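Local coordinates for protein PelD (Pseudomonas aeruginosa, PDB 4EU0) that probably acts as a cyclic-di-GMP effector in pellicle formation, through a fragment holding a GAF domain and a GGDEF-like domain that binds the dinucleotide, at residues A185-F190 against V226-L231; L216-D221 against C289-Q294; E199-L204 against I248-R253. One frame throughout, in Å; residues are numbered along the deposited sequence.

Interaction 1. Residues A185-F190 against V226-L231; sequences ACLYAF and VLLVLL. With C2E (9,9'-[(2R,3R,3aS,5S,7aR,9R,10R,10aS,12S,14aR)-3,5,10,12-tetrahydroxy-5,12-dioxidooctahydro-2H,7H-difuro[3,2-d:3',2'-j][1,3,7,9,2,8]tetraoxadiphosphacyclododecine-2,9-diyl]bis(2-amino-1,9-dihydro-6H-purin-6-one)), chain B.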
loop_
_atom_site.group_PDB
_atom_site.type_symbol
_atom_site.label_atom_id
_atom_site.label_comp_id
_atom_site.label_asym_id
_atom_site.label_seq_id
_atom_site.Cartn_x
_atom_site.Cartn_y
_atom_site.Cartn_z
ATOM N N ALA A 185 -10.672 -1.231 -1.073
ATOM C CA ALA A 185 -9.960 -0.629 -2.193
ATOM C C ALA A 185 -10.770 -0.899 -3.447
ATOM O O ALA A 185 -11.603 -1.805 -3.462
ATOM C CB ALA A 185 -8.560 -1.225 -2.331
ATOM N N CYS A 186 -10.522 -0.114 -4.497
ATOM C CA CYS A 186 -11.245 -0.257 -5.750
ATOM C C CYS A 186 -10.267 -0.279 -6.910
ATOM O O CYS A 186 -9.314 0.505 -6.926
ATOM C CB CYS A 186 -12.191 0.930 -5.939
ATOM S SG CYS A 186 -13.450 0.668 -7.198
ATOM N N LEU A 187 -10.512 -1.171 -7.866
ATOM C CA LEU A 187 -9.828 -1.151 -9.152
ATOM C C LEU A 187 -10.792 -0.658 -10.219
ATOM O O LEU A 187 -11.892 -1.199 -10.360
ATOM C CB LEU A 187 -9.376 -2.558 -9.564
ATOM C CG LEU A 187 -7.918 -2.995 -9.639
ATOM C CD1 LEU A 187 -7.852 -4.392 -10.295
ATOM C CD2 LEU A 187 -7.016 -1.990 -10.367
ATOM N N TYR A 188 -10.384 0.359 -10.968
ATOM C CA TYR A 188 -11.124 0.753 -12.153
ATOM C C TYR A 188 -10.319 0.407 -13.388
ATOM O O TYR A 188 -9.099 0.584 -13.414
ATOM C CB TYR A 188 -11.379 2.257 -12.162
ATOM C CG TYR A 188 -12.541 2.714 -11.303
ATOM C CD1 TYR A 188 -13.845 2.601 -11.758
ATOM C CD2 TYR A 188 -12.325 3.308 -10.054
ATOM C CE1 TYR A 188 -14.928 3.035 -10.976
ATOM C CE2 TYR A 188 -13.400 3.748 -9.259
ATOM C CZ TYR A 188 -14.691 3.607 -9.733
ATOM O OH TYR A 188 -15.762 4.036 -8.990
ATOM N N ALA A 189 -11.013 -0.067 -14.413
ATOM C CA ALA A 189 -10.399 -0.229 -15.727
ATOM C C ALA A 189 -11.170 0.635 -16.695
ATOM O O ALA A 189 -12.379 0.447 -16.860
ATOM C CB ALA A 189 -10.444 -1.673 -16.153
ATOM N N PHE A 190 -10.485 1.584 -17.328
ATOM C CA PHE A 190 -11.107 2.411 -18.352
ATOM C C PHE A 190 -10.678 1.897 -19.710
ATOM O O PHE A 190 -9.513 2.025 -20.088
ATOM C CB PHE A 190 -10.736 3.889 -18.169
ATOM C CG PHE A 190 -11.148 4.459 -16.842
ATOM C CD1 PHE A 190 -12.424 4.976 -16.664
ATOM C CD2 PHE A 190 -10.256 4.507 -15.775
ATOM C CE1 PHE A 190 -12.828 5.501 -15.432
ATOM C CE2 PHE A 190 -10.640 5.049 -14.537
ATOM C CZ PHE A 190 -11.921 5.545 -14.365
ATOM N N VAL A 226 -6.240 0.536 -22.403
ATOM C CA VAL A 226 -6.906 0.304 -21.128
ATOM C C VAL A 226 -6.057 0.992 -20.081
ATOM O O VAL A 226 -4.851 0.731 -20.003
ATOM C CB VAL A 226 -7.003 -1.196 -20.772
ATOM C CG1 VAL A 226 -7.507 -1.377 -19.337
ATOM C CG2 VAL A 226 -7.890 -1.951 -21.768
ATOM N N LEU A 227 -6.678 1.884 -19.311
ATOM C CA LEU A 227 -6.012 2.477 -18.165
ATOM C C LEU A 227 -6.565 1.872 -16.889
ATOM O O LEU A 227 -7.746 2.040 -16.566
ATOM C CB LEU A 227 -6.162 3.992 -18.149
ATOM C CG LEU A 227 -5.355 4.636 -17.013
ATOM C CD1 LEU A 227 -3.848 4.629 -17.314
ATOM C CD2 LEU A 227 -5.806 6.032 -16.807
ATOM N N LEU A 228 -5.706 1.151 -16.178
ATOM C CA LEU A 228 -6.063 0.587 -14.889
ATOM C C LEU A 228 -5.731 1.599 -13.816
ATOM O O LEU A 228 -4.655 2.206 -13.834
ATOM C CB LEU A 228 -5.224 -0.657 -14.646
ATOM C CG LEU A 228 -5.754 -1.896 -13.952
ATOM C CD1 LEU A 228 -7.251 -2.151 -14.182
ATOM C CD2 LEU A 228 -4.871 -3.051 -14.466
ATOM N N VAL A 229 -6.650 1.796 -12.883
ATOM C CA VAL A 229 -6.388 2.661 -11.734
ATOM C C VAL A 229 -6.755 1.926 -10.459
ATOM O O VAL A 229 -7.894 1.513 -10.288
ATOM C CB VAL A 229 -7.187 3.993 -11.774
ATOM C CG1 VAL A 229 -6.717 4.908 -10.648
ATOM C CG2 VAL A 229 -7.025 4.690 -13.124
ATOM N N LEU A 230 -5.784 1.790 -9.560
ATOM C CA LEU A 230 -6.050 1.254 -8.227
ATOM C C LEU A 230 -6.205 2.403 -7.229
ATOM O O LEU A 230 -5.396 3.332 -7.188
ATOM C CB LEU A 230 -4.909 0.326 -7.784
ATOM C CG LEU A 230 -5.000 -0.202 -6.345
ATOM C CD1 LEU A 230 -6.084 -1.277 -6.204
ATOM C CD2 LEU A 230 -3.643 -0.737 -5.871
ATOM N N LEU A 231 -7.257 2.321 -6.421
ATOM C CA LEU A 231 -7.521 3.266 -5.358
ATOM C C LEU A 231 -7.356 2.568 -4.008
ATOM O O LEU A 231 -8.324 2.011 -3.477
ATOM C CB LEU A 231 -8.964 3.786 -5.472
ATOM C CG LEU A 231 -9.350 4.631 -6.697
ATOM C CD1 LEU A 231 -9.373 3.810 -7.988
ATOM C CD2 LEU A 231 -10.733 5.220 -6.410
HETATM P P1 C2E B . -13.272 15.836 -3.874
HETATM O O2P C2E B . -14.645 16.259 -4.350
HETATM O O1P C2E B . -12.086 16.038 -4.781
HETATM O "O5'" C2E B . -13.314 14.301 -3.438
HETATM C "C5'" C2E B . -14.354 13.771 -2.618
HETATM C "C4'" C2E B . -14.014 12.358 -2.155
HETATM O "O4'" C2E B . -14.062 11.447 -3.265
HETATM C "C3'" C2E B . -12.627 12.189 -1.544
HETATM O "O3'" C2E B . -12.561 12.432 -0.134
HETATM C "C2'" C2E B . -12.330 10.740 -1.832
HETATM O "O2'" C2E B . -13.034 9.930 -0.886
HETATM C "C1'" C2E B . -12.969 10.534 -3.189
HETATM N N9 C2E B . -11.993 10.823 -4.278
HETATM C C8 C2E B . -12.038 11.860 -5.134
HETATM N N7 C2E B . -10.999 11.817 -6.009
HETATM C C5 C2E B . -10.290 10.716 -5.704
HETATM C C6 C2E B . -9.070 10.072 -6.214
HETATM O O6 C2E B . -8.412 10.615 -7.261
HETATM N N1 C2E B . -8.640 8.936 -5.619
HETATM C C2 C2E B . -9.275 8.377 -4.552
HETATM N N2 C2E B . -8.757 7.247 -4.023
HETATM N N3 C2E B . -10.407 8.923 -4.028
HETATM C C4 C2E B . -10.939 10.064 -4.554
HETATM P P11 C2E B . -11.174 12.916 0.527
HETATM O O21 C2E B . -11.340 12.968 2.038
HETATM O O11 C2E B . -9.987 12.168 -0.044
HETATM O O5A C2E B . -11.092 14.438 0.030
HETATM C C5A C2E B . -12.134 15.361 0.342
HETATM C C4A C2E B . -11.846 16.671 -0.363
HETATM O O4A C2E B . -10.550 17.155 -0.009
HETATM C C3A C2E B . -11.775 16.500 -1.867
HETATM O O3A C2E B . -13.043 16.597 -2.480
HETATM C C2A C2E B . -10.860 17.611 -2.313
HETATM O O2A C2E B . -11.577 18.853 -2.376
HETATM C C1A C2E B . -9.873 17.654 -1.167
HETATM N N91 C2E B . -8.688 16.813 -1.491
HETATM C C81 C2E B . -8.380 15.607 -0.978
HETATM N N71 C2E B . -7.214 15.134 -1.490
HETATM C C51 C2E B . -6.758 16.057 -2.359
HETATM C C61 C2E B . -5.582 16.211 -3.250
HETATM O O61 C2E B . -4.624 15.253 -3.326
HETATM N N11 C2E B . -5.488 17.337 -3.993
HETATM C C21 C2E B . -6.427 18.315 -3.944
HETATM N N21 C2E B . -6.266 19.418 -4.717
HETATM N N31 C2E B . -7.523 18.238 -3.145
HETATM C C41 C2E B . -7.734 17.158 -2.352
#
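Tyr188 and Leu231 meet on the Cys186, Tyr188 and Phe190 face of an antiparallel pair in the middle of the GGDEF-like sheet. Tyr188 CG lies beside its own backbone N and anti to the carbonyl carbon (chi1 -80°), and Leu231 CD1 lies 3.6 Å from Tyr188 CD2, at the ring edge and in plane. The other branch of Leu231 serves the ligand: Leu231 CD2 lies 3.7 Å from N2 of one guanine of c-di-GMP, one methyl against the Tyr188 ring edge, the other against the base. Further along, Phe190 receives Val229 CG2 at its ring edge, 3.9 Å from CE2. Helix 236-253 packs on this face, and Tyr188 OH bonds to Ser239 O.

On the other face, Leu187 CD2 approaches Leu228 CG at 3.8 Å, the two side chains crossing obliquely. Leu228 CD1 also packs on Ala189 CB, at 3.8 Å.

Six backbone bonds join Cys186, Tyr188 and Phe190 to Leu231, Val229 and Leu227; the Tyr188 N to Val229 O bond measures 2.8 Å. With these backbone groups paired inside the sheet and the side chains almost wholly apolar, the contact is a buried hydrophobic platform whose Leu231 end offers that guanine a nonpolar surface, while Asp213, Thr234, Arg210 and Arg245 supply polar bonds to the ligand.

Interaction 2. Residues L216-D221 against C289-Q294; sequences LRLRND and CGLNDQ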
loop_
_atom_site.group_PDB
_atom_site.type_symbol
_atom_site.label_atom_id
_atom_site.label_comp_id
_atom_site.label_asym_id
_atom_site.label_seq_id
_atom_site.Cartn_x
_atom_site.Cartn_y
_atom_site.Cartn_z
ATOM N N LEU A 216 -1.855 1.945 -14.462
ATOM C CA LEU A 216 -1.152 1.184 -15.484
ATOM C C LEU A 216 -1.752 1.482 -16.850
ATOM O O LEU A 216 -2.968 1.386 -17.041
ATOM C CB LEU A 216 -1.261 -0.322 -15.226
ATOM C CG LEU A 216 -0.138 -1.151 -14.617
ATOM C CD1 LEU A 216 -0.292 -2.615 -15.034
ATOM C CD2 LEU A 216 1.236 -0.624 -15.015
ATOM N N ARG A 217 -0.889 1.839 -17.797
ATOM C CA ARG A 217 -1.300 2.117 -19.171
ATOM C C ARG A 217 -1.003 0.881 -20.008
ATOM O O ARG A 217 0.165 0.491 -20.161
ATOM C CB ARG A 217 -0.545 3.333 -19.721
ATOM C CG ARG A 217 -0.589 4.559 -18.803
ATOM C CD ARG A 217 0.554 5.550 -19.063
ATOM N NE ARG A 217 1.881 4.945 -18.905
ATOM C CZ ARG A 217 3.027 5.622 -18.881
ATOM N NH1 ARG A 217 3.030 6.947 -18.977
ATOM N NH2 ARG A 217 4.177 4.972 -18.746
ATOM N N LEU A 218 -2.057 0.260 -20.533
ATOM C CA LEU A 218 -1.926 -1.017 -21.232
ATOM C C LEU A 218 -2.694 -1.019 -22.542
ATOM O O LEU A 218 -3.523 -0.147 -22.791
ATOM C CB LEU A 218 -2.449 -2.158 -20.344
ATOM C CG LEU A 218 -1.789 -2.382 -18.979
ATOM C CD1 LEU A 218 -2.577 -3.392 -18.183
ATOM C CD2 LEU A 218 -0.343 -2.821 -19.132
ATOM N N ARG A 219 -2.390 -2.004 -23.384
ATOM C CA ARG A 219 -3.203 -2.306 -24.553
ATOM C C ARG A 219 -3.770 -3.706 -24.365
ATOM O O ARG A 219 -3.025 -4.632 -24.075
ATOM C CB ARG A 219 -2.360 -2.243 -25.831
ATOM C CG ARG A 219 -1.881 -0.841 -26.190
ATOM C CD ARG A 219 -2.963 -0.073 -26.946
ATOM N NE ARG A 219 -2.508 1.244 -27.391
ATOM C CZ ARG A 219 -3.074 1.939 -28.373
ATOM N NH1 ARG A 219 -4.113 1.440 -29.035
ATOM N NH2 ARG A 219 -2.594 3.133 -28.703
ATOM N N ASN A 220 -5.080 -3.866 -24.520
ATOM C CA ASN A 220 -5.672 -5.200 -24.373
ATOM C C ASN A 220 -5.597 -6.049 -25.650
ATOM O O ASN A 220 -5.022 -5.621 -26.656
ATOM C CB ASN A 220 -7.096 -5.132 -23.790
ATOM C CG ASN A 220 -8.146 -4.638 -24.781
ATOM O OD1 ASN A 220 -7.885 -4.435 -25.973
ATOM N ND2 ASN A 220 -9.359 -4.441 -24.277
ATOM N N ASP A 221 -6.174 -7.247 -25.598
ATOM C CA ASP A 221 -6.093 -8.196 -26.711
ATOM C C ASP A 221 -6.876 -7.766 -27.959
ATOM O O ASP A 221 -6.722 -8.363 -29.025
ATOM C CB ASP A 221 -6.517 -9.600 -26.252
ATOM C CG ASP A 221 -7.982 -9.674 -25.845
ATOM O OD1 ASP A 221 -8.637 -8.619 -25.688
ATOM O OD2 ASP A 221 -8.483 -10.810 -25.690
ATOM N N CYS A 289 -11.327 -7.416 -19.076
ATOM C CA CYS A 289 -10.488 -6.324 -19.577
ATOM C C CYS A 289 -9.578 -6.757 -20.722
ATOM O O CYS A 289 -8.960 -5.916 -21.373
ATOM C CB CYS A 289 -9.652 -5.703 -18.454
ATOM S SG CYS A 289 -10.617 -4.949 -17.136
ATOM N N GLY A 290 -9.491 -8.068 -20.952
ATOM C CA GLY A 290 -8.724 -8.619 -22.066
ATOM C C GLY A 290 -7.225 -8.504 -21.886
ATOM O O GLY A 290 -6.486 -8.371 -22.864
ATOM N N LEU A 291 -6.781 -8.555 -20.633
ATOM C CA LEU A 291 -5.365 -8.432 -20.306
ATOM C C LEU A 291 -4.772 -9.813 -20.049
ATOM O O LEU A 291 -5.477 -10.827 -20.129
ATOM C CB LEU A 291 -5.166 -7.510 -19.093
ATOM C CG LEU A 291 -5.819 -6.115 -19.120
ATOM C CD1 LEU A 291 -5.664 -5.403 -17.782
ATOM C CD2 LEU A 291 -5.255 -5.252 -20.252
ATOM N N ASN A 292 -3.473 -9.856 -19.766
ATOM C CA ASN A 292 -2.791 -11.128 -19.496
ATOM C C ASN A 292 -1.784 -11.032 -18.352
ATOM O O ASN A 292 -1.465 -9.939 -17.888
ATOM C CB ASN A 292 -2.147 -11.710 -20.766
ATOM C CG ASN A 292 -1.091 -10.799 -21.371
ATOM O OD1 ASN A 292 -0.166 -10.352 -20.690
ATOM N ND2 ASN A 292 -1.222 -10.527 -22.664
ATOM N N ASP A 293 -1.285 -12.185 -17.911
ATOM C CA ASP A 293 -0.375 -12.263 -16.767
ATOM C C ASP A 293 0.997 -11.626 -17.007
ATOM O O ASP A 293 1.775 -11.453 -16.066
ATOM C CB ASP A 293 -0.224 -13.722 -16.302
ATOM C CG ASP A 293 0.315 -14.640 -17.391
ATOM O OD1 ASP A 293 0.060 -14.394 -18.591
ATOM O OD2 ASP A 293 0.984 -15.629 -17.040
ATOM N N GLN A 294 1.288 -11.276 -18.259
ATOM C CA GLN A 294 2.527 -10.572 -18.587
ATOM C C GLN A 294 2.382 -9.072 -18.338
ATOM O O GLN A 294 3.380 -8.365 -18.166
ATOM C CB GLN A 294 2.953 -10.841 -20.036
ATOM C CG GLN A 294 3.046 -12.325 -20.426
ATOM C CD GLN A 294 4.038 -13.136 -19.588
ATOM O OE1 GLN A 294 5.027 -12.608 -19.068
ATOM N NE2 GLN A 294 3.777 -14.435 -19.467
#
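Asn220 and Gly290 bring their CA atoms to 5.1 Å where the end of strand 214-219 meets the loop after helix 280-288, and the backbone turns at Gly290, the first residue after that helix to leave helical angles, with phi 72°. Asp221 N donates to Gly290 O at 3.0 Å.

The side chain of Asn220 works beside this bond. Its CG stands between the backbone N and the carbonyl carbon (chi1 74°), and CB rests 3.2 Å from Cys289 O. Its ND2 reaches the same carbonyl at 3.3 Å in a bent bond: the oxygen lies close to the amide plane, whereas the nitrogen stands well above the plane of the carbonyl. The other end of the amide, OD1, accepts from Glu222 N and Arg224 N, so Asn220 ties its own turn together while its NH2 group makes the longer bond to the residue just past the helix. Asp221 brings OD1 to 3.6 Å from Gly290 CA, close against the side where a side chain would otherwise project.

Next to the polar group is an apolar contact. Leu218 and Leu291 cross at about a right angle, CD1 to CD1 at 3.7 Å, and Leu291 CD2 also approaches Asn220 CB, at 4.0 Å. Leu291 continues onto Leu228 of the neighbouring strand.

A left-handed glycine ending a helix, held by the turn between strands 214-219 and 225-231, places the C-terminal segment against the outer strand of the antiparallel sheet in the GGDEF-like domain.

Interaction 3. Residues E199-L204 against I248-R253; sequences EEVQRL and ILFAER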
loop_
_atom_site.group_PDB
_atom_site.type_symbol
_atom_site.label_atom_id
_atom_site.label_comp_id
_atom_site.label_asym_id
_atom_site.label_seq_id
_atom_site.Cartn_x
_atom_site.Cartn_y
_atom_site.Cartn_z
ATOM N N GLU A 199 -6.272 8.737 -27.044
ATOM C CA GLU A 199 -5.063 9.351 -26.499
ATOM C C GLU A 199 -5.384 10.501 -25.544
ATOM O O GLU A 199 -4.824 10.568 -24.451
ATOM C CB GLU A 199 -4.101 9.813 -27.584
ATOM C CG GLU A 199 -2.756 10.187 -26.975
ATOM C CD GLU A 199 -1.645 10.332 -27.975
ATOM O OE1 GLU A 199 -1.841 10.013 -29.163
ATOM O OE2 GLU A 199 -0.560 10.776 -27.562
ATOM N N GLU A 200 -6.267 11.412 -25.956
ATOM C CA GLU A 200 -6.563 12.561 -25.097
ATOM C C GLU A 200 -7.342 12.182 -23.842
ATOM O O GLU A 200 -7.131 12.773 -22.782
ATOM C CB GLU A 200 -7.250 13.690 -25.866
ATOM C CG GLU A 200 -6.313 14.381 -26.847
ATOM C CD GLU A 200 -5.152 15.059 -26.164
ATOM O OE1 GLU A 200 -5.378 15.781 -25.168
ATOM O OE2 GLU A 200 -4.005 14.893 -26.640
ATOM N N VAL A 201 -8.228 11.196 -23.959
ATOM C CA VAL A 201 -8.924 10.674 -22.776
ATOM C C VAL A 201 -7.899 10.074 -21.809
ATOM O O VAL A 201 -7.922 10.350 -20.597
ATOM C CB VAL A 201 -9.997 9.626 -23.163
ATOM C CG1 VAL A 201 -10.546 8.945 -21.927
ATOM C CG2 VAL A 201 -11.127 10.302 -23.932
ATOM N N GLN A 202 -6.975 9.281 -22.342
ATOM C CA GLN A 202 -5.950 8.665 -21.494
ATOM C C GLN A 202 -5.107 9.724 -20.785
ATOM O O GLN A 202 -4.821 9.601 -19.587
ATOM C CB GLN A 202 -5.055 7.721 -22.290
ATOM C CG GLN A 202 -4.168 6.838 -21.405
ATOM C CD GLN A 202 -3.285 5.922 -22.223
ATOM O OE1 GLN A 202 -3.776 5.080 -22.977
ATOM N NE2 GLN A 202 -1.973 6.080 -22.077
ATOM N N ARG A 203 -4.737 10.775 -21.508
ATOM C CA ARG A 203 -3.927 11.828 -20.911
ATOM C C ARG A 203 -4.665 12.523 -19.776
ATOM O O ARG A 203 -4.056 12.886 -18.763
ATOM C CB ARG A 203 -3.478 12.838 -21.964
ATOM C CG ARG A 203 -2.379 12.310 -22.849
ATOM C CD ARG A 203 -2.119 13.235 -24.015
ATOM N NE ARG A 203 -0.972 12.791 -24.805
ATOM C CZ ARG A 203 0.292 13.104 -24.543
ATOM N NH1 ARG A 203 0.593 13.884 -23.509
ATOM N NH2 ARG A 203 1.260 12.644 -25.325
ATOM N N LEU A 204 -5.974 12.719 -19.949
ATOM C CA LEU A 204 -6.779 13.322 -18.890
ATOM C C LEU A 204 -6.849 12.391 -17.675
ATOM O O LEU A 204 -6.719 12.830 -16.537
ATOM C CB LEU A 204 -8.181 13.700 -19.408
ATOM C CG LEU A 204 -9.016 14.601 -18.490
ATOM C CD1 LEU A 204 -8.446 16.008 -18.428
ATOM C CD2 LEU A 204 -10.469 14.639 -18.954
ATOM N N ILE A 248 -16.473 15.597 -13.718
ATOM C CA ILE A 248 -16.367 17.060 -13.719
ATOM C C ILE A 248 -15.163 17.472 -14.566
ATOM O O ILE A 248 -15.253 18.399 -15.374
ATOM C CB ILE A 248 -16.266 17.636 -12.285
ATOM C CG1 ILE A 248 -17.607 17.474 -11.552
ATOM C CG2 ILE A 248 -15.846 19.126 -12.308
ATOM C CD1 ILE A 248 -17.522 17.695 -10.050
ATOM N N LEU A 249 -14.057 16.753 -14.384
ATOM C CA LEU A 249 -12.825 16.989 -15.136
ATOM C C LEU A 249 -13.042 16.745 -16.634
ATOM O O LEU A 249 -12.636 17.552 -17.457
ATOM C CB LEU A 249 -11.707 16.100 -14.573
ATOM C CG LEU A 249 -10.325 16.040 -15.202
ATOM C CD1 LEU A 249 -9.611 17.371 -15.140
ATOM C CD2 LEU A 249 -9.530 14.987 -14.469
ATOM N N PHE A 250 -13.681 15.625 -16.974
ATOM C CA PHE A 250 -14.025 15.310 -18.367
ATOM C C PHE A 250 -14.947 16.347 -18.985
ATOM O O PHE A 250 -14.818 16.664 -20.176
ATOM C CB PHE A 250 -14.706 13.949 -18.456
ATOM C CG PHE A 250 -13.761 12.801 -18.647
ATOM C CD1 PHE A 250 -13.605 12.219 -19.902
ATOM C CD2 PHE A 250 -13.046 12.284 -17.573
ATOM C CE1 PHE A 250 -12.743 11.132 -20.080
ATOM C CE2 PHE A 250 -12.177 11.208 -17.735
ATOM C CZ PHE A 250 -12.027 10.622 -18.989
ATOM N N ALA A 251 -15.897 16.858 -18.200
ATOM C CA ALA A 251 -16.799 17.904 -18.696
ATOM C C ALA A 251 -16.023 19.173 -19.024
ATOM O O ALA A 251 -16.300 19.818 -20.026
ATOM C CB ALA A 251 -17.916 18.206 -17.693
ATOM N N GLU A 252 -15.053 19.518 -18.178
ATOM C CA GLU A 252 -14.208 20.687 -18.427
ATOM C C GLU A 252 -13.359 20.481 -19.689
ATOM O O GLU A 252 -13.214 21.390 -20.513
ATOM C CB GLU A 252 -13.299 20.965 -17.226
ATOM C CG GLU A 252 -14.018 21.587 -16.032
ATOM C CD GLU A 252 -13.096 21.889 -14.854
ATOM O OE1 GLU A 252 -11.858 21.704 -14.977
ATOM O OE2 GLU A 252 -13.620 22.319 -13.797
ATOM N N ARG A 253 -12.800 19.284 -19.824
ATOM C CA ARG A 253 -11.862 19.005 -20.912
ATOM C C ARG A 253 -12.528 18.878 -22.279
ATOM O O ARG A 253 -12.044 19.436 -23.256
ATOM C CB ARG A 253 -11.051 17.750 -20.604
ATOM C CG ARG A 253 -10.158 17.257 -21.739
ATOM C CD ARG A 253 -9.074 18.266 -22.113
ATOM N NE ARG A 253 -8.309 17.728 -23.229
ATOM C CZ ARG A 253 -8.684 17.790 -24.498
ATOM N NH1 ARG A 253 -9.808 18.412 -24.853
ATOM N NH2 ARG A 253 -7.906 17.247 -25.422
HETATM O O HOH W 1 -6.350 15.490 -22.533
#
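Helices 199-204 and 248-253 run at 133° to each other with their axes 11.2 Å apart at closest approach, and the CA atoms that come nearest, those of Leu204 and Phe250, are 7.5 Å apart. This is a helix-helix contact of the GGDEF-like domain, the space between the backbones bridged by side chains from both helices.

Leu204 fills much of the gap, its CG anti to the backbone N. The two methyls go to different partners. CD1 packs on Leu249 CG at 3.7 Å, the two leucines sliding past each other in opposite directions. CD2 sits over one face of the Phe250 ring, 3.8 Å from the centroid and 14° off the normal, a CH-pi contact; the same methyl also meets Arg253 CB. Val201 comes at the ring from another direction, with CG1 at the edge, in plane, 3.6 Å from Phe250 CE1. Phe250 is thus touched on a face by one residue and on its rim by another, while Leu260 also packs on it and Phe254 packs on Val201.

Toward the outside the apolar contact gives way to charge. Glu200 and Arg253 cross at about a right angle, both chains bent at chi2, and form a salt bridge. The ions meet through one close pair, NH2 and OE1, and the carboxylate and guanidinium planes are turned well away from each other. Glu200 OE1 lies in the guanidinium plane, and the donor approaches it from the anti side, out of the carboxylate plane. One water donates to both Glu200 O and Glu200 OE1 and accepts from Arg253 NE, bridging the same two residues; Arg253 NH2 bonds Glu200 OE1 directly, 2.9 Å long and nearly straight at 164°.

Overall arrangement
Interactions 1 and 2 share one antiparallel sheet: their centres are 12 Å apart, Val226 N meets Leu218 O at 2.8 Å in a probable hydrogen bond, and Ala189 CB packs 3.4 Å from Cys289 SG. The centre of interaction 3 is 16 Å from that of interaction 1, nearest atoms about 5 Å apart; it touches interaction 2 where Gln202 NE2 packs 3.9 Å from Arg217 CG, with centres 21 Å apart. Helices 198-207 and 236-253 follow strands 185-192 and 225-231 in the chain. Interaction 1 reaches c-di-GMP directly through Leu231. Interaction 3 stands further off, the Leu249 side chain about 9 Å from the ligand, whereas interaction 2 lies away from the site.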